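Local coordinates for protein NADP-dependent alcohol dehydrogenase (Entamoeba histolytica, PDB 2OUI) that probably catalyses the reversible, NADP(H)-dependent interconversion of alcohols and aldehydes or ketones, as a zinc-containing tetrameric alcohol dehydrogenase, at residues A[251-256]-A[274-279]; A[331-336]-A[347-352]. The protein carries 1 engineered substitution. All coordinates share one frame; numbering follows the deposited sequence.

Contact 1: A[251-256]-A[274-279]; sequences QAVKMI and IPIPRS. Engineered in segment 274-279: Pro-275 (natural residue Asp).
With chi1 at 167°, Val-253 sets CG1 opposite its own backbone N and beside the carbonyl carbon, where it rests against the CG corner of the Pro-277 ring; the evidence is a separation of 4.0 Å between Val-253 CG1 and Pro-277 CG. Its other branch, CG2, reaches toward the preceding strand residue more loosely, 4.4 Å from CG2 of Ile-276. Lys-254 starts less directly: its CA–CB bond does not point at the strand, but beyond CG the chain is fully extended and carries CE obliquely across the proline ring, 4.1 Å from Pro-277 CG. That one ring carbon therefore receives both helix side chains.

Helix 251-255 and strand 274-277 run nearly parallel, 17° apart, with their axes 8.2 Å from each other. Ile-274, Ile-276 and Pro-277 also pair antiparallel with a strand of the second subunit, so the sheet continues across the interface; Arg-278 adds side-chain hydrogen bonds to Gly-271 O and Leu-268 O of that subunit. Pro-275, an engineered substitution for Asp, lies on the same strand but does not touch the helix segment.

No hydrogen bond joins the two segments. Without a directional bond, the 170 Å² buried between them is held by fit and exclusion of water, and the exposed lysine, touching through CE, can keep its charged end clear of the apolar patch.

Contact 2: A[331-336]-A[347-352]; sequences EDALML and PVVRIH
Ala-333 and Pro-347 meet where the helix of a beta-alpha-beta unit (strand 320-325, helix 329-339, strand 346-350) lies against its second strand. The short axes of helix 331-336 and strand 347-350 are almost antiparallel at 174° and 8.6 Å apart, as expected when the chain turns back from helix to strand.

The tight part centres on the small side chain of Ala-333. Its CB points at the strand and touches two alternate strand residues: it lies 4.0 Å from CB of Pro-347 and also 4.0 Å from CG2 of Val-349. At chi1 177° this CG2 stands beside the valine's backbone N, anti to the carbonyl carbon, and is the branch that meets the alanine. Having only a methyl group, Ala-333 lets the backbones come near, its CA being 6.0 Å from that of Pro-347.

Toward the margin the contact opens out. The partly exposed Leu-336, one helical turn further on, runs alongside the proline, the two side chains pointing opposite ways, with CD1 of the leucine 4.0 Å from Pro-347 CG. Glu-331, also partly exposed, points away from the strand and hydrogen-bonds through OE1 to Trp-14 NE1, whereas Leu-334 and Met-335 pack on Ile-12 of strand 11-16. Past the packed residues, Arg-350 makes a salt bridge to Glu-356 and a hydrogen bond to Leu-32 O, while the exposed His-352 sets NE2 over the centre of the Arg-350 guanidinium, 3.6 Å above its plane.

The side chain of Pro-347 is about 11 Å from the bound zinc, too far to be a ligand. Its ring also packs near the helix backbone, with CG 3.9 Å from Ala-333 O.

From the N terminus, the chain first lays down strand 27-34 of the GroES-like fold and the zinc-site residues Cys-37, His-59 and Asp-150 before either contact forms. Contact 1 then closes a loop of 17 intervening residues, including strand 260-264, and ties helix 248-255 of the Rossmann-type domain to strand 273-277 at the subunit interface. Contact 2 follows later, bridging 10 residues and tying helix 329-339 to strand 346-350, which pairs with strand 27-34. The two loops are in series and neither nest nor cross. Their centres are 37 Å apart, on opposite sides of the chain's centre, and their nearest atoms remain about 22 Å apart.

Contact 1: A[251-256]-A[274-279]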
# COMPACT_ATOMS: atom_id res chain seq x y z
N GLN A 251 -15.13 -21.37 4.91
CA GLN A 251 -16.30 -20.54 5.22
C GLN A 251 -16.04 -19.08 4.86
O GLN A 251 -16.91 -18.43 4.29
CB GLN A 251 -16.69 -20.66 6.70
CG GLN A 251 -17.02 -22.08 7.10
CD GLN A 251 -17.42 -22.20 8.55
OE1 GLN A 251 -18.44 -22.82 8.89
NE2 GLN A 251 -16.63 -21.60 9.41
N ALA A 252 -14.86 -18.58 5.21
CA ALA A 252 -14.46 -17.19 4.88
C ALA A 252 -14.51 -16.96 3.37
O ALA A 252 -15.08 -15.97 2.90
CB ALA A 252 -13.07 -16.91 5.42
N VAL A 253 -13.94 -17.89 2.60
CA VAL A 253 -13.87 -17.72 1.15
C VAL A 253 -15.29 -17.75 0.57
O VAL A 253 -15.57 -17.04 -0.40
CB VAL A 253 -13.02 -18.84 0.50
CG1 VAL A 253 -13.19 -18.87 -1.04
CG2 VAL A 253 -11.55 -18.71 0.93
N LYS A 254 -16.17 -18.57 1.14
CA LYS A 254 -17.52 -18.71 0.57
C LYS A 254 -18.42 -17.51 0.89
O LYS A 254 -19.38 -17.24 0.17
CB LYS A 254 -18.19 -20.01 1.01
CG LYS A 254 -17.49 -21.29 0.48
CD LYS A 254 -18.07 -22.55 1.12
CE LYS A 254 -17.31 -23.77 0.63
NZ LYS A 254 -17.90 -25.06 1.14
N MET A 255 -18.12 -16.78 1.97
CA MET A 255 -18.98 -15.65 2.35
C MET A 255 -18.47 -14.30 1.86
O MET A 255 -19.19 -13.30 2.00
CB MET A 255 -19.13 -15.58 3.87
CG MET A 255 -17.86 -15.17 4.53
SD MET A 255 -18.11 -14.94 6.32
CE MET A 255 -18.44 -16.63 6.86
N ILE A 256 -17.26 -14.27 1.30
CA ILE A 256 -16.59 -13.01 0.96
C ILE A 256 -16.72 -12.67 -0.53
O ILE A 256 -16.73 -13.56 -1.39
CB ILE A 256 -15.11 -13.02 1.41
CG1 ILE A 256 -14.59 -11.58 1.64
CG2 ILE A 256 -14.22 -13.82 0.45
CD1 ILE A 256 -13.17 -11.54 2.23
N ILE A 274 -4.89 -26.67 5.29
CA ILE A 274 -6.04 -25.78 5.25
C ILE A 274 -6.63 -25.85 3.84
O ILE A 274 -5.98 -25.40 2.90
CB ILE A 274 -5.57 -24.34 5.50
CG1 ILE A 274 -4.83 -24.25 6.83
CG2 ILE A 274 -6.73 -23.37 5.40
CD1 ILE A 274 -3.86 -23.10 6.94
N PRO A 275 -7.84 -26.44 3.68
CA PRO A 275 -8.41 -26.54 2.33
C PRO A 275 -9.08 -25.24 1.90
O PRO A 275 -9.90 -24.68 2.62
CB PRO A 275 -9.45 -27.67 2.46
CG PRO A 275 -9.34 -28.19 3.88
CD PRO A 275 -8.70 -27.09 4.68
N ILE A 276 -8.67 -24.73 0.74
CA ILE A 276 -9.26 -23.52 0.17
C ILE A 276 -10.09 -23.99 -1.02
O ILE A 276 -9.55 -24.62 -1.92
CB ILE A 276 -8.16 -22.53 -0.33
CG1 ILE A 276 -7.25 -22.07 0.82
CG2 ILE A 276 -8.79 -21.36 -1.17
CD1 ILE A 276 -7.99 -21.45 2.05
N PRO A 277 -11.41 -23.73 -1.00
CA PRO A 277 -12.27 -24.29 -2.07
C PRO A 277 -11.97 -23.68 -3.44
O PRO A 277 -12.07 -22.45 -3.63
CB PRO A 277 -13.68 -23.96 -1.60
CG PRO A 277 -13.51 -22.79 -0.66
CD PRO A 277 -12.18 -22.98 0.00
N ARG A 278 -11.59 -24.53 -4.38
CA ARG A 278 -11.18 -24.06 -5.70
C ARG A 278 -12.23 -23.18 -6.39
O ARG A 278 -11.91 -22.08 -6.81
CB ARG A 278 -10.81 -25.23 -6.61
CG ARG A 278 -10.21 -24.74 -7.94
CD ARG A 278 -9.95 -25.89 -8.90
NE ARG A 278 -11.14 -26.71 -9.09
CZ ARG A 278 -11.98 -26.62 -10.11
NH1 ARG A 278 -11.79 -25.76 -11.10
NH2 ARG A 278 -13.03 -27.42 -10.15
N SER A 279 -13.48 -23.66 -6.52
CA SER A 279 -14.50 -22.89 -7.25
C SER A 279 -14.79 -21.53 -6.65
O SER A 279 -14.79 -20.52 -7.37
CB SER A 279 -15.81 -23.67 -7.39
OG SER A 279 -15.68 -24.65 -8.42

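Contact 2: A[331-336]-A[347-352]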
# COMPACT_ATOMS: atom_id res chain seq x y z
N GLU A 331 -1.72 -21.26 37.39
CA GLU A 331 -2.05 -22.63 37.02
C GLU A 331 -3.56 -22.81 36.90
O GLU A 331 -4.05 -23.34 35.88
CB GLU A 331 -1.45 -23.62 37.99
CG GLU A 331 -1.68 -25.06 37.57
CD GLU A 331 -0.84 -26.03 38.37
OE1 GLU A 331 -0.52 -25.72 39.54
OE2 GLU A 331 -0.50 -27.10 37.82
N ASP A 332 -4.29 -22.35 37.91
CA ASP A 332 -5.76 -22.34 37.87
C ASP A 332 -6.28 -21.60 36.65
O ASP A 332 -7.18 -22.10 35.94
CB ASP A 332 -6.32 -21.70 39.13
CG ASP A 332 -5.78 -22.32 40.40
OD1 ASP A 332 -4.55 -22.27 40.64
OD2 ASP A 332 -6.61 -22.84 41.17
N ALA A 333 -5.71 -20.42 36.38
CA ALA A 333 -6.13 -19.60 35.27
C ALA A 333 -5.88 -20.31 33.94
O ALA A 333 -6.73 -20.27 33.04
CB ALA A 333 -5.44 -18.26 35.29
N LEU A 334 -4.73 -20.96 33.80
CA LEU A 334 -4.45 -21.64 32.53
C LEU A 334 -5.41 -22.80 32.31
O LEU A 334 -5.86 -23.03 31.19
CB LEU A 334 -2.99 -22.12 32.45
CG LEU A 334 -2.57 -22.86 31.17
CD1 LEU A 334 -2.76 -22.02 29.89
CD2 LEU A 334 -1.11 -23.33 31.30
N MET A 335 -5.73 -23.52 33.38
CA MET A 335 -6.69 -24.64 33.31
C MET A 335 -8.09 -24.24 32.84
O MET A 335 -8.78 -25.03 32.18
CB MET A 335 -6.76 -25.38 34.63
CG MET A 335 -5.51 -26.18 34.95
SD MET A 335 -4.94 -27.23 33.59
CE MET A 335 -3.93 -28.38 34.49
N LEU A 336 -8.50 -23.01 33.16
CA LEU A 336 -9.74 -22.43 32.63
C LEU A 336 -9.72 -22.31 31.12
O LEU A 336 -10.74 -22.53 30.47
CB LEU A 336 -10.01 -21.03 33.22
CG LEU A 336 -10.60 -20.88 34.62
CD1 LEU A 336 -10.66 -19.39 34.99
CD2 LEU A 336 -11.98 -21.49 34.68
N PRO A 347 -9.19 -14.75 32.03
CA PRO A 347 -8.81 -14.57 33.43
C PRO A 347 -7.58 -13.68 33.56
O PRO A 347 -6.77 -13.56 32.62
CB PRO A 347 -8.46 -15.99 33.89
CG PRO A 347 -8.62 -16.89 32.67
CD PRO A 347 -8.61 -15.98 31.47
N VAL A 348 -7.46 -13.03 34.70
CA VAL A 348 -6.25 -12.29 35.03
C VAL A 348 -5.82 -12.62 36.45
O VAL A 348 -6.64 -12.88 37.32
CB VAL A 348 -6.38 -10.75 34.89
CG1 VAL A 348 -6.43 -10.35 33.45
CG2 VAL A 348 -7.59 -10.21 35.65
N VAL A 349 -4.51 -12.62 36.65
CA VAL A 349 -3.95 -12.90 37.95
C VAL A 349 -3.16 -11.67 38.37
O VAL A 349 -2.33 -11.20 37.62
CB VAL A 349 -2.98 -14.10 37.88
CG1 VAL A 349 -2.33 -14.36 39.25
CG2 VAL A 349 -3.72 -15.35 37.40
N ARG A 350 -3.40 -11.18 39.58
CA ARG A 350 -2.68 -10.04 40.12
C ARG A 350 -1.67 -10.55 41.15
O ARG A 350 -1.99 -11.43 41.96
CB ARG A 350 -3.67 -9.04 40.74
CG ARG A 350 -3.10 -7.66 41.09
CD ARG A 350 -2.71 -6.76 39.86
NE ARG A 350 -2.44 -5.38 40.30
CZ ARG A 350 -1.32 -4.98 40.93
NH1 ARG A 350 -0.32 -5.83 41.18
NH2 ARG A 350 -1.20 -3.72 41.31
N ILE A 351 -0.45 -10.03 41.08
CA ILE A 351 0.62 -10.40 42.00
C ILE A 351 1.14 -9.14 42.70
O ILE A 351 1.42 -8.13 42.04
CB ILE A 351 1.82 -11.09 41.28
CG1 ILE A 351 1.38 -12.34 40.49
CG2 ILE A 351 2.90 -11.49 42.28
CD1 ILE A 351 0.99 -12.06 39.07
N HIS A 352 1.26 -9.20 44.01
CA HIS A 352 1.71 -8.06 44.82
C HIS A 352 3.06 -8.31 45.51
O HIS A 352 3.44 -9.45 45.78
CB HIS A 352 0.67 -7.70 45.89
CG HIS A 352 -0.58 -7.10 45.32
ND1 HIS A 352 -1.79 -7.75 45.36
CD2 HIS A 352 -0.80 -5.93 44.69
CE1 HIS A 352 -2.71 -6.99 44.79
NE2 HIS A 352 -2.13 -5.88 44.37